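Local coordinates for protein luciferase-like enzymeAMP-CoA-ligase (Zophobas atratus, PDB 4W8O) that probably activates carboxylic acids with ATP as an AMP-CoA ligase of the adenylate-forming (ANL) family, and resembles beetle luciferases although its source is a nonluminescent mealworm, at residues I18-E29 against F169-D177; I67-T78 against L93-P102. All coordinates share one frame; numbering follows the deposited sequence.

Contact 1: residues I18-E29 against F169-D177; sequences ISFGEFLFECCE and FKPSKTDID
The first turns of helix 20-30, opened by a capping box between Ser19 and Glu22, lie against the extended loop 169-177, where Glu22 meets Lys173. Lys173 NZ donates to Glu22 OE2 over 2.9 Å in a salt bridge, reaching the syn side of the carboxylate 21° out of its plane. The same OE2 accepts a hydrogen bond from a water that also donates to Pro171 O. The other oxygen, OE1, uses its anti lone pair for Ser19 N at 2.9 Å and takes a water bound by Thr174 N. These bonds fix the carboxylate's rotation, while Glu22 N to Ser19 OG completes the box. A glutamate suits the place because its two oxygens serve cap and lysine at once.

One turn on, Phe25 has CG opposite its backbone N (chi1 -164°), which turns one ring face to Pro171. Pro171 CD stands 3.7 Å from the ring centroid, 11° off the normal: a CH-pi contact that suits proline, whose rigid ring offers its CD hydrogens. Phe25 CE1 meets the edge of the Phe169 ring, 4.2 Å from Phe169 CD2. Near Ser19, Ile176 CG2 packs 3.5 Å from Ile18 C. The whole is a capping-box helix start packed on a proline-bearing loop that leads into strand 179-184.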
loop_
_atom_site.group_PDB
_atom_site.type_symbol
_atom_site.label_atom_id
_atom_site.label_comp_id
_atom_site.label_asym_id
_atom_site.label_seq_id
_atom_site.Cartn_x
_atom_site.Cartn_y
_atom_site.Cartn_z
ATOM N N ILE A 18 -6.933 10.986 -14.256
ATOM C CA ILE A 18 -6.042 10.144 -15.051
ATOM C C ILE A 18 -6.013 8.709 -14.557
ATOM O O ILE A 18 -6.486 8.407 -13.469
ATOM C CB ILE A 18 -4.610 10.701 -15.051
ATOM C CG1 ILE A 18 -4.092 10.848 -13.625
ATOM C CG2 ILE A 18 -4.567 12.042 -15.781
ATOM C CD1 ILE A 18 -2.604 11.071 -13.581
ATOM N N SER A 19 -5.458 7.831 -15.380
ATOM C CA SER A 19 -5.293 6.448 -15.002
ATOM C C SER A 19 -4.071 6.331 -14.099
ATOM O O SER A 19 -3.224 7.209 -14.069
ATOM C CB SER A 19 -5.136 5.570 -16.238
ATOM O OG SER A 19 -3.900 5.831 -16.886
ATOM N N PHE A 20 -3.998 5.226 -13.370
ATOM C CA PHE A 20 -2.863 4.912 -12.505
ATOM C C PHE A 20 -1.595 4.766 -13.351
ATOM O O PHE A 20 -0.534 5.200 -12.936
ATOM C CB PHE A 20 -3.157 3.627 -11.700
ATOM C CG PHE A 20 -2.053 3.208 -10.765
ATOM C CD1 PHE A 20 -1.467 4.116 -9.895
ATOM C CD2 PHE A 20 -1.623 1.889 -10.733
ATOM C CE1 PHE A 20 -0.457 3.724 -9.033
ATOM C CE2 PHE A 20 -0.618 1.488 -9.870
ATOM C CZ PHE A 20 -0.034 2.405 -9.014
ATOM N N GLY A 21 -1.719 4.177 -14.540
ATOM C CA GLY A 21 -0.602 4.075 -15.483
ATOM C C GLY A 21 -0.062 5.416 -15.961
ATOM O O GLY A 21 1.148 5.632 -15.976
ATOM N N GLU A 22 -0.961 6.307 -16.360
ATOM C CA GLU A 22 -0.586 7.671 -16.758
ATOM C C GLU A 22 0.099 8.416 -15.606
ATOM O O GLU A 22 1.077 9.146 -15.810
ATOM C CB GLU A 22 -1.820 8.456 -17.227
ATOM C CG GLU A 22 -2.374 7.982 -18.566
ATOM C CD GLU A 22 -3.732 8.590 -18.914
ATOM O OE1 GLU A 22 -4.598 8.727 -18.018
ATOM O OE2 GLU A 22 -3.942 8.938 -20.101
ATOM N N PHE A 23 -0.425 8.228 -14.397
ATOM C CA PHE A 23 0.202 8.775 -13.200
ATOM C C PHE A 23 1.662 8.338 -13.098
ATOM O O PHE A 23 2.561 9.166 -13.069
ATOM C CB PHE A 23 -0.567 8.338 -11.955
ATOM C CG PHE A 23 0.128 8.669 -10.666
ATOM C CD1 PHE A 23 0.106 9.965 -10.162
ATOM C CD2 PHE A 23 0.785 7.679 -9.940
ATOM C CE1 PHE A 23 0.742 10.273 -8.975
ATOM C CE2 PHE A 23 1.415 7.984 -8.745
ATOM C CZ PHE A 23 1.398 9.285 -8.268
ATOM N N LEU A 24 1.890 7.032 -13.066
ATOM C CA LEU A 24 3.238 6.502 -12.879
ATOM C C LEU A 24 4.193 6.980 -13.977
ATOM O O LEU A 24 5.344 7.330 -13.703
ATOM C CB LEU A 24 3.206 4.975 -12.845
ATOM C CG LEU A 24 2.462 4.332 -11.672
ATOM C CD1 LEU A 24 2.230 2.857 -11.943
ATOM C CD2 LEU A 24 3.212 4.516 -10.362
ATOM N N PHE A 25 3.696 6.984 -15.213
ATOM C CA PHE A 25 4.450 7.426 -16.398
ATOM C C PHE A 25 4.868 8.892 -16.265
ATOM O O PHE A 25 6.046 9.231 -16.417
ATOM C CB PHE A 25 3.581 7.239 -17.649
ATOM C CG PHE A 25 4.340 7.298 -18.948
ATOM C CD1 PHE A 25 4.883 6.146 -19.503
ATOM C CD2 PHE A 25 4.470 8.494 -19.638
ATOM C CE1 PHE A 25 5.575 6.192 -20.707
ATOM C CE2 PHE A 25 5.145 8.544 -20.847
ATOM C CZ PHE A 25 5.698 7.394 -21.385
ATOM N N GLU A 26 3.893 9.748 -15.959
ATOM C CA GLU A 26 4.141 11.180 -15.758
ATOM C C GLU A 26 5.150 11.430 -14.636
ATOM O O GLU A 26 6.034 12.280 -14.775
ATOM C CB GLU A 26 2.826 11.903 -15.448
ATOM C CG GLU A 26 2.969 13.384 -15.123
ATOM C CD GLU A 26 1.695 13.997 -14.549
ATOM O OE1 GLU A 26 0.602 13.404 -14.705
ATOM O OE2 GLU A 26 1.792 15.083 -13.935
ATOM N N CYS A 27 5.016 10.692 -13.529
ATOM C CA CYS A 27 5.953 10.813 -12.417
ATOM C C CYS A 27 7.371 10.473 -12.866
ATOM O O CYS A 27 8.311 11.188 -12.539
ATOM C CB CYS A 27 5.533 9.921 -11.245
ATOM S SG CYS A 27 4.090 10.532 -10.350
ATOM N N CYS A 28 7.519 9.395 -13.635
ATOM C CA CYS A 28 8.823 9.018 -14.184
ATOM C C CYS A 28 9.458 10.143 -15.013
ATOM O O CYS A 28 10.640 10.430 -14.843
ATOM C CB CYS A 28 8.727 7.735 -15.020
ATOM S SG CYS A 28 8.617 6.199 -14.054
ATOM N N GLU A 29 8.683 10.774 -15.898
ATOM C CA GLU A 29 9.196 11.870 -16.734
ATOM C C GLU A 29 9.611 13.067 -15.895
ATOM O O GLU A 29 10.653 13.678 -16.131
ATOM C CB GLU A 29 8.148 12.320 -17.760
ATOM C CG GLU A 29 7.920 11.300 -18.856
ATOM C CD GLU A 29 6.836 11.686 -19.859
ATOM O OE1 GLU A 29 5.803 12.261 -19.447
ATOM O OE2 GLU A 29 7.012 11.380 -21.061
ATOM N N PHE A 169 5.684 5.320 -27.415
ATOM C CA PHE A 169 4.742 4.672 -26.505
ATOM C C PHE A 169 4.162 5.652 -25.498
ATOM O O PHE A 169 4.881 6.454 -24.900
ATOM C CB PHE A 169 5.378 3.502 -25.765
ATOM C CG PHE A 169 4.459 2.863 -24.761
ATOM C CD1 PHE A 169 3.493 1.953 -25.167
ATOM C CD2 PHE A 169 4.548 3.183 -23.411
ATOM C CE1 PHE A 169 2.642 1.371 -24.251
ATOM C CE2 PHE A 169 3.697 2.599 -22.486
ATOM C CZ PHE A 169 2.744 1.695 -22.907
ATOM N N LYS A 170 2.846 5.583 -25.340
ATOM C CA LYS A 170 2.148 6.310 -24.294
ATOM C C LYS A 170 1.187 5.338 -23.606
ATOM O O LYS A 170 0.655 4.425 -24.247
ATOM C CB LYS A 170 1.366 7.495 -24.875
ATOM C CG LYS A 170 2.230 8.619 -25.452
ATOM C CD LYS A 170 3.037 9.331 -24.371
ATOM C CE LYS A 170 3.681 10.619 -24.872
ATOM N NZ LYS A 170 4.423 11.297 -23.768
ATOM N N PRO A 171 0.973 5.517 -22.294
ATOM C CA PRO A 171 -0.035 4.690 -21.627
ATOM C C PRO A 171 -1.394 4.778 -22.320
ATOM O O PRO A 171 -1.767 5.838 -22.820
ATOM C CB PRO A 171 -0.107 5.286 -20.222
ATOM C CG PRO A 171 1.225 5.912 -20.008
ATOM C CD PRO A 171 1.673 6.408 -21.353
ATOM N N SER A 172 -2.117 3.665 -22.345
ATOM C CA SER A 172 -3.422 3.600 -22.990
ATOM C C SER A 172 -4.417 4.512 -22.301
ATOM O O SER A 172 -4.426 4.619 -21.078
ATOM C CB SER A 172 -3.960 2.172 -22.944
ATOM O OG SER A 172 -3.038 1.263 -23.513
ATOM N N LYS A 173 -5.249 5.176 -23.093
ATOM C CA LYS A 173 -6.401 5.880 -22.557
ATOM C C LYS A 173 -7.373 4.829 -22.052
ATOM O O LYS A 173 -7.533 3.785 -22.682
ATOM C CB LYS A 173 -7.048 6.751 -23.638
ATOM C CG LYS A 173 -6.189 7.943 -24.037
ATOM C CD LYS A 173 -6.066 8.909 -22.870
ATOM C CE LYS A 173 -5.200 10.105 -23.196
ATOM N NZ LYS A 173 -5.055 10.934 -21.964
ATOM N N THR A 174 -7.978 5.076 -20.896
ATOM C CA THR A 174 -8.937 4.130 -20.329
ATOM C C THR A 174 -10.002 4.869 -19.524
ATOM O O THR A 174 -9.976 6.095 -19.420
ATOM C CB THR A 174 -8.230 3.041 -19.483
ATOM O OG1 THR A 174 -9.182 2.041 -19.069
ATOM C CG2 THR A 174 -7.535 3.647 -18.261
ATOM N N ASP A 175 -10.968 4.123 -19.007
ATOM C CA ASP A 175 -12.021 4.687 -18.177
ATOM C C ASP A 175 -11.477 4.765 -16.750
ATOM O O ASP A 175 -11.161 3.732 -16.155
ATOM C CB ASP A 175 -13.268 3.798 -18.254
ATOM C CG ASP A 175 -14.492 4.422 -17.598
ATOM O OD1 ASP A 175 -14.416 4.842 -16.432
ATOM O OD2 ASP A 175 -15.555 4.480 -18.255
ATOM N N ILE A 176 -11.359 5.974 -16.203
ATOM C CA ILE A 176 -10.749 6.141 -14.869
ATOM C C ILE A 176 -11.591 5.598 -13.694
ATOM O O ILE A 176 -11.083 5.488 -12.580
ATOM C CB ILE A 176 -10.267 7.587 -14.599
ATOM C CG1 ILE A 176 -11.430 8.575 -14.545
ATOM C CG2 ILE A 176 -9.236 8.007 -15.650
ATOM C CD1 ILE A 176 -10.995 9.990 -14.223
ATOM N N ASP A 177 -12.847 5.231 -13.944
ATOM C CA ASP A 177 -13.660 4.535 -12.937
ATOM C C ASP A 177 -13.585 3.011 -13.042
ATOM O O ASP A 177 -14.186 2.309 -12.232
ATOM C CB ASP A 177 -15.113 4.998 -13.016
ATOM C CG ASP A 177 -15.277 6.430 -12.575
ATOM O OD1 ASP A 177 -14.731 6.790 -11.514
ATOM O OD2 ASP A 177 -15.935 7.198 -13.293
HETATM O O HOH W 1 -3.232 3.839 -18.794
HETATM O O HOH W 2 -1.831 8.589 -21.885
HETATM O O HOH W 3 -7.072 7.399 -19.260
#

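Contact 2: residues I67-T78 against L93-P102; sequences ITSTDVVCFCST and LGAKVVNLDP
Strands 72-76 and 96-99 run parallel, 4.7 Å apart at closest approach and with their directions 23° apart, paired Val72 with Lys96 through Phe75 with Asn99. The bonds alternate as parallel pairing demands: Lys96 N gives to Asp71 O, Val73 N to Lys96 O at 2.8 Å, Val98 N to Val73 O, Phe75 N to Val98 O, and Leu100 N to Phe75 O.

On the face of Val72 and Cys74, Val72 CG1 meets Val98 CG1 at 3.8 Å, and Cys74 SG, turned opposite its backbone N, rests 3.5 Å from Leu100 CG. Valines and a cysteine suit this buried layer, where Met182 and Phe184 of strand 179-184 pack on Val72 and Val98 respectively. Lys96 starts on the same face but bends at chi2 and chi4, folding back so that NZ gives a 2.8 Å bond to Ser69 O, tilted 26° from the carbonyl plane; NZ also bonds Thr179 O, so two backbone carbonyls hold the ammonium.

The unit is a beta-alpha-beta crossover, with helix 85-92 linking the two neighbouring strands of a mixed sheet and packing on the face of Val73 and Phe75. On that side, Phe75 CE1 lies 4.0 Å from Val97 CB, while Asn99 OD1 comes within 3.3 Å of Phe75 CB, the amide and ring planes 35° apart. Leu87 touches both Phe75 and Asn99.

Just before strand 96-99, Gly94 takes the positive phi of a Schellman motif ending the helix, and Ala95 CB is small enough to sit 3.4 Å from Asp71 O. Asp71 OD2 accepts from Thr68 N across a type I turn and pairs with Arg119. Beyond the strands, a water joins Ser77 N to Leu100 O, and Pro102 CA lies against Cys76 SG.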
loop_
_atom_site.group_PDB
_atom_site.type_symbol
_atom_site.label_atom_id
_atom_site.label_comp_id
_atom_site.label_asym_id
_atom_site.label_seq_id
_atom_site.Cartn_x
_atom_site.Cartn_y
_atom_site.Cartn_z
ATOM N N ILE A 67 -2.404 -8.319 -24.161
ATOM C CA ILE A 67 -2.886 -7.701 -22.923
ATOM C C ILE A 67 -3.555 -6.361 -23.209
ATOM O O ILE A 67 -3.018 -5.527 -23.938
ATOM C CB ILE A 67 -1.739 -7.489 -21.900
ATOM C CG1 ILE A 67 -1.177 -8.836 -21.427
ATOM C CG2 ILE A 67 -2.202 -6.665 -20.700
ATOM C CD1 ILE A 67 -2.127 -9.692 -20.617
ATOM N N THR A 68 -4.739 -6.171 -22.637
ATOM C CA THR A 68 -5.454 -4.908 -22.730
ATOM C C THR A 68 -6.030 -4.578 -21.363
ATOM O O THR A 68 -5.835 -5.316 -20.396
ATOM C CB THR A 68 -6.586 -4.970 -23.778
ATOM O OG1 THR A 68 -7.569 -5.919 -23.362
ATOM C CG2 THR A 68 -6.038 -5.368 -25.149
ATOM N N SER A 69 -6.757 -3.472 -21.285
ATOM C CA SER A 69 -7.248 -2.988 -20.009
ATOM C C SER A 69 -8.201 -3.949 -19.282
ATOM O O SER A 69 -8.366 -3.846 -18.070
ATOM C CB SER A 69 -7.929 -1.637 -20.202
ATOM O OG SER A 69 -9.155 -1.805 -20.874
ATOM N N THR A 70 -8.841 -4.861 -20.005
ATOM C CA THR A 70 -9.773 -5.807 -19.380
ATOM C C THR A 70 -9.079 -6.971 -18.644
ATOM O O THR A 70 -9.699 -7.638 -17.836
ATOM C CB THR A 70 -10.777 -6.376 -20.405
ATOM O OG1 THR A 70 -10.074 -6.900 -21.532
ATOM C CG2 THR A 70 -11.741 -5.289 -20.892
ATOM N N ASP A 71 -7.798 -7.202 -18.916
ATOM C CA ASP A 71 -7.084 -8.318 -18.314
ATOM C C ASP A 71 -6.605 -8.032 -16.902
ATOM O O ASP A 71 -6.365 -6.891 -16.542
ATOM C CB ASP A 71 -5.880 -8.707 -19.164
ATOM C CG ASP A 71 -6.276 -9.224 -20.515
ATOM O OD1 ASP A 71 -7.123 -10.134 -20.570
ATOM O OD2 ASP A 71 -5.742 -8.725 -21.523
ATOM N N VAL A 72 -6.468 -9.092 -16.121
ATOM C CA VAL A 72 -5.859 -9.035 -14.784
ATOM C C VAL A 72 -4.446 -9.603 -14.864
ATOM O O VAL A 72 -4.244 -10.674 -15.418
ATOM C CB VAL A 72 -6.663 -9.870 -13.770
ATOM C CG1 VAL A 72 -5.955 -9.940 -12.413
ATOM C CG2 VAL A 72 -8.060 -9.295 -13.613
ATOM N N VAL A 73 -3.472 -8.885 -14.316
ATOM C CA VAL A 73 -2.105 -9.368 -14.261
ATOM C C VAL A 73 -1.734 -9.508 -12.790
ATOM O O VAL A 73 -1.889 -8.575 -11.998
ATOM C CB VAL A 73 -1.109 -8.432 -14.965
ATOM C CG1 VAL A 73 0.294 -9.022 -14.917
ATOM C CG2 VAL A 73 -1.532 -8.193 -16.405
ATOM N N CYS A 74 -1.247 -10.689 -12.442
ATOM C CA CYS A 74 -0.976 -11.041 -11.069
ATOM C C CYS A 74 0.522 -11.133 -10.784
ATOM O O CYS A 74 1.314 -11.396 -11.687
ATOM C CB CYS A 74 -1.649 -12.372 -10.797
ATOM S SG CYS A 74 -1.746 -12.783 -9.063
ATOM N N PHE A 75 0.904 -10.903 -9.534
ATOM C CA PHE A 75 2.307 -10.906 -9.115
ATOM C C PHE A 75 2.471 -11.697 -7.824
ATOM O O PHE A 75 1.707 -11.512 -6.875
ATOM C CB PHE A 75 2.805 -9.465 -8.937
ATOM C CG PHE A 75 2.606 -8.639 -10.159
ATOM C CD1 PHE A 75 1.396 -8.017 -10.390
ATOM C CD2 PHE A 75 3.597 -8.565 -11.127
ATOM C CE1 PHE A 75 1.182 -7.302 -11.554
ATOM C CE2 PHE A 75 3.391 -7.853 -12.286
ATOM C CZ PHE A 75 2.188 -7.227 -12.507
ATOM N N CYS A 76 3.445 -12.602 -7.803
ATOM C CA CYS A 76 3.823 -13.304 -6.573
ATOM C C CYS A 76 5.334 -13.238 -6.351
ATOM O O CYS A 76 6.094 -14.084 -6.842
ATOM C CB CYS A 76 3.358 -14.753 -6.605
ATOM S SG CYS A 76 3.513 -15.545 -4.990
ATOM N N SER A 77 5.767 -12.227 -5.606
ATOM C CA SER A 77 7.185 -11.999 -5.396
ATOM C C SER A 77 7.429 -11.135 -4.167
ATOM O O SER A 77 6.629 -10.253 -3.849
ATOM C CB SER A 77 7.791 -11.322 -6.629
ATOM O OG SER A 77 9.150 -10.970 -6.430
ATOM N N THR A 78 8.532 -11.409 -3.472
ATOM C CA THR A 78 9.080 -10.484 -2.504
ATOM C C THR A 78 9.579 -9.238 -3.241
ATOM O O THR A 78 9.583 -9.183 -4.476
ATOM C CB THR A 78 10.243 -11.116 -1.714
ATOM O OG1 THR A 78 11.161 -11.739 -2.618
ATOM C CG2 THR A 78 9.736 -12.151 -0.729
ATOM N N LEU A 93 -0.946 -0.093 -19.599
ATOM C CA LEU A 93 -1.955 -0.627 -20.515
ATOM C C LEU A 93 -3.367 -0.599 -19.942
ATOM O O LEU A 93 -4.317 -1.024 -20.605
ATOM C CB LEU A 93 -1.586 -2.054 -20.911
ATOM C CG LEU A 93 -0.195 -2.201 -21.521
ATOM C CD1 LEU A 93 0.066 -3.655 -21.866
ATOM C CD2 LEU A 93 -0.040 -1.317 -22.757
ATOM N N GLY A 94 -3.513 -0.086 -18.720
ATOM C CA GLY A 94 -4.805 -0.023 -18.061
ATOM C C GLY A 94 -5.295 -1.361 -17.518
ATOM O O GLY A 94 -6.453 -1.473 -17.113
ATOM N N ALA A 95 -4.433 -2.378 -17.508
ATOM C CA ALA A 95 -4.805 -3.690 -16.975
ATOM C C ALA A 95 -4.913 -3.630 -15.440
ATOM O O ALA A 95 -4.327 -2.749 -14.790
ATOM C CB ALA A 95 -3.802 -4.755 -17.409
ATOM N N LYS A 96 -5.682 -4.556 -14.882
ATOM C CA LYS A 96 -5.887 -4.643 -13.440
ATOM C C LYS A 96 -4.690 -5.372 -12.844
ATOM O O LYS A 96 -4.336 -6.454 -13.321
ATOM C CB LYS A 96 -7.170 -5.427 -13.126
ATOM C CG LYS A 96 -8.466 -4.719 -13.503
ATOM C CD LYS A 96 -8.961 -5.032 -14.905
ATOM C CE LYS A 96 -10.071 -4.073 -15.328
ATOM N NZ LYS A 96 -9.560 -2.743 -15.780
ATOM N N VAL A 97 -4.072 -4.797 -11.819
ATOM C CA VAL A 97 -2.923 -5.434 -11.153
ATOM C C VAL A 97 -3.262 -5.862 -9.739
ATOM O O VAL A 97 -3.980 -5.164 -9.024
ATOM C CB VAL A 97 -1.655 -4.547 -11.128
ATOM C CG1 VAL A 97 -1.223 -4.213 -12.543
ATOM C CG2 VAL A 97 -1.861 -3.269 -10.312
ATOM N N VAL A 98 -2.734 -7.020 -9.350
ATOM C CA VAL A 98 -3.004 -7.604 -8.044
ATOM C C VAL A 98 -1.816 -8.442 -7.572
ATOM O O VAL A 98 -1.195 -9.155 -8.352
ATOM C CB VAL A 98 -4.308 -8.446 -8.059
ATOM C CG1 VAL A 98 -4.219 -9.609 -9.036
ATOM C CG2 VAL A 98 -4.634 -8.950 -6.658
ATOM N N ASN A 99 -1.508 -8.352 -6.288
ATOM C CA ASN A 99 -0.384 -9.085 -5.713
ATOM C C ASN A 99 -0.825 -10.192 -4.765
ATOM O O ASN A 99 -1.785 -10.030 -4.008
ATOM C CB ASN A 99 0.546 -8.107 -5.000
ATOM C CG ASN A 99 1.040 -7.012 -5.923
ATOM O OD1 ASN A 99 2.003 -7.208 -6.650
ATOM N ND2 ASN A 99 0.350 -5.858 -5.929
ATOM N N LEU A 100 -0.121 -11.322 -4.826
ATOM C CA LEU A 100 -0.315 -12.424 -3.891
ATOM C C LEU A 100 0.844 -12.486 -2.903
ATOM O O LEU A 100 1.955 -12.077 -3.221
ATOM C CB LEU A 100 -0.393 -13.749 -4.635
ATOM C CG LEU A 100 -1.388 -13.822 -5.784
ATOM C CD1 LEU A 100 -1.296 -15.193 -6.421
ATOM C CD2 LEU A 100 -2.810 -13.533 -5.334
ATOM N N ASP A 101 0.577 -12.998 -1.707
ATOM C CA ASP A 101 1.596 -13.123 -0.668
ATOM C C ASP A 101 2.296 -14.469 -0.856
ATOM O O ASP A 101 1.644 -15.510 -0.791
ATOM C CB ASP A 101 0.949 -13.058 0.719
ATOM C CG ASP A 101 1.958 -12.831 1.852
ATOM O OD1 ASP A 101 3.167 -13.129 1.697
ATOM O OD2 ASP A 101 1.515 -12.361 2.927
ATOM N N PRO A 102 3.622 -14.450 -1.079
ATOM C CA PRO A 102 4.407 -15.679 -1.213
ATOM C C PRO A 102 4.375 -16.587 0.024
ATOM O O PRO A 102 4.662 -17.763 -0.101
ATOM C CB PRO A 102 5.837 -15.173 -1.438
ATOM C CG PRO A 102 5.696 -13.773 -1.894
ATOM C CD PRO A 102 4.461 -13.247 -1.227
HETATM O O HOH W 4 3.718 -10.371 -4.779
#

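Contact 2 is nested within the long loop of chain that contact 1 closes, and the two centres lie about 16 Å apart. They touch directly where loop 169-177 passes the end of the helix before Gly94: Ser172 OG is 3.7 Å from Leu93 CA, and Phe169 CE1 is 4.1 Å from Leu93 CD2. Thr174 OG1 likewise packs 4.0 Å from Ser69 CB. The loop of contact 1 then runs into strand 179-184, the parallel neighbour of strand 96-99, so helix 20-30 rests on a connection into the sheet of contact 2. Neither contact includes a residue of the pocket holding the polyethylene glycol ligand; Ser186, just after strand 179-184, belongs to it.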